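Local coordinates for protein arsenite methyltransferase (Chlamydomonas reinhardtii, PDB 5EVJ) that probably methylates trivalent arsenic, transferring methyl groups from S-adenosylmethionine to arsenic held as its glutathione complex, at residues Pro77-Ala80 with Gly81-Gly84. The protein carries 15 engineered substitutions. Sequence-based numbering, arbitrary orientation.
Sequences PIPA and GIEG
Ile82 folds back onto Ile78 and Pro79 across the bend at Ala80 and Gly81, in the loop that leads into strand 86-90, the first strand along the chain of the Rossmann-like methyltransferase sheet (strand order 3-2-1-4-5-7-6), lying between 110-115 and 163-169. The contact is local and apolar: no hydrogen bond joins the two halves. Two branches of Ile82 carry it. Its CD1 meets Ile78 CG2 at 3.5 Å, methyl to methyl, while its CG2 lies 4.0 Å from Pro79 CG at the ring. In both pairs the side chains run roughly at right angles. The torsion explains the reach: chi1 of 66° tucks Ile82 CG1 over its own backbone, flanked by N and C, and chi2 of -175° extends CD1 back to Ile78. Ile78 offers CG2, whereas its longer CG1 branch leads away, consistent with its contacts to Val100 and Leu104 of helix 96-104. Beyond the pair, Pro79 and Ile82 both touch Leu165 and Ile78 touches Ile167, which seats the loop against strand 163-169. The chain turns at Gly81 with a positive phi of 83°, a conformation glycine adopts readily because it has no beta carbon to meet the carbonyl oxygen of Ala80. Across this turn Ala80 C lies 3.5 Å from Ile82 N, and the Ala80 side chain, directed away overall, touches Ile297 and His300. Within the turn, the Pro79 carbonyl is flanked by aliphatic carbon of Ile82: Pro79 O lies 3.6 Å from Ile82 CG2 and 3.7 Å from Ile82 CD1.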
ATOM      1  N   PRO A  77       0.167  -1.277   6.920  1.00 37.28           N
ATOM      2  CA  PRO A  77       0.578  -0.828   5.615  1.00 34.80           C
ATOM      3  C   PRO A  77       1.138   0.615   5.546  1.00 32.36           C
ATOM      4  O   PRO A  77       0.826   1.301   4.602  1.00 34.63           O
ATOM      5  CB  PRO A  77      -0.751  -0.817   4.839  1.00 28.38           C
ATOM      6  CG  PRO A  77      -1.713  -0.270   5.843  1.00 32.48           C
ATOM      7  CD  PRO A  77      -1.267  -0.975   7.136  1.00 37.19           C
ATOM      8  N   ILE A  78       1.966   1.072   6.474  1.00 31.31           N
ATOM      9  CA  ILE A  78       2.671   2.363   6.256  1.00 30.27           C
ATOM     10  C   ILE A  78       4.077   2.026   5.777  1.00 29.84           C
ATOM     11  O   ILE A  78       4.759   1.319   6.469  1.00 30.78           O
ATOM     12  CB  ILE A  78       2.790   3.247   7.549  1.00 31.06           C
ATOM     13  CG1 ILE A  78       1.404   3.636   8.116  1.00 31.03           C
ATOM     14  CG2 ILE A  78       3.589   4.525   7.266  1.00 28.04           C
ATOM     15  CD1 ILE A  78       0.792   2.579   9.039  1.00 30.96           C
ATOM     16  N   PRO A  79       4.504   2.529   4.598  1.00 26.63           N
ATOM     17  CA  PRO A  79       5.804   2.167   4.086  1.00 26.52           C
ATOM     18  C   PRO A  79       6.856   2.966   4.782  1.00 28.96           C
ATOM     19  O   PRO A  79       6.562   4.082   5.218  1.00 27.62           O
ATOM     20  CB  PRO A  79       5.792   2.625   2.621  1.00 23.76           C
ATOM     21  CG  PRO A  79       4.525   3.337   2.404  1.00 26.55           C
ATOM     22  CD  PRO A  79       3.661   3.218   3.616  1.00 25.82           C
ATOM     23  N   ALA A  80       8.078   2.420   4.838  1.00 26.12           N
ATOM     24  CA  ALA A  80       9.249   3.174   5.310  1.00 24.18           C
ATOM     25  C   ALA A  80       9.568   4.229   4.243  1.00 23.25           C
ATOM     26  O   ALA A  80       9.092   4.166   3.126  1.00 25.55           O
ATOM     27  CB  ALA A  80      10.432   2.217   5.504  1.00 20.60           C
ATOM     28  N   GLY A  81      10.390   5.202   4.556  1.00 26.12           N
ATOM     29  CA  GLY A  81      10.838   6.175   3.527  1.00 24.27           C
ATOM     30  C   GLY A  81       9.974   7.372   3.154  1.00 26.56           C
ATOM     31  O   GLY A  81      10.218   8.009   2.078  1.00 28.29           O
ATOM     32  N   ILE A  82       9.019   7.726   4.018  1.00 21.76           N
ATOM     33  CA  ILE A  82       7.992   8.724   3.661  1.00 27.13           C
ATOM     34  C   ILE A  82       8.118  10.066   4.410  1.00 26.45           C
ATOM     35  O   ILE A  82       7.189  10.817   4.488  1.00 27.25           O
ATOM     36  CB  ILE A  82       6.517   8.178   3.872  1.00 24.77           C
ATOM     37  CG1 ILE A  82       6.214   7.914   5.331  1.00 20.85           C
ATOM     38  CG2 ILE A  82       6.262   6.905   3.063  1.00 24.77           C
ATOM     39  CD1 ILE A  82       4.828   7.277   5.549  1.00 22.15           C
ATOM     40  N   GLU A  83       9.269  10.372   4.953  1.00 30.73           N
ATOM     41  CA  GLU A  83       9.422  11.661   5.606  1.00 34.98           C
ATOM     42  C   GLU A  83       9.016  12.810   4.673  1.00 28.29           C
ATOM     43  O   GLU A  83       9.465  12.847   3.543  1.00 22.98           O
ATOM     44  CB  GLU A  83      10.865  11.865   6.092  1.00 39.85           C
ATOM     45  CG  GLU A  83      11.099  13.314   6.527  1.00 56.99           C
ATOM     46  CD  GLU A  83      11.880  13.451   7.841  1.00 69.89           C
ATOM     47  OE1 GLU A  83      13.076  13.849   7.770  1.00 56.60           O
ATOM     48  OE2 GLU A  83      11.298  13.165   8.934  1.00 71.50           O
ATOM     49  N   GLY A  84       8.179  13.738   5.160  1.00 23.85           N
ATOM     50  CA  GLY A  84       7.901  14.939   4.402  1.00 19.43           C
ATOM     51  C   GLY A  84       6.910  14.789   3.287  1.00 20.86           C
ATOM     52  O   GLY A  84       6.592  15.789   2.614  1.00 24.70           O
TER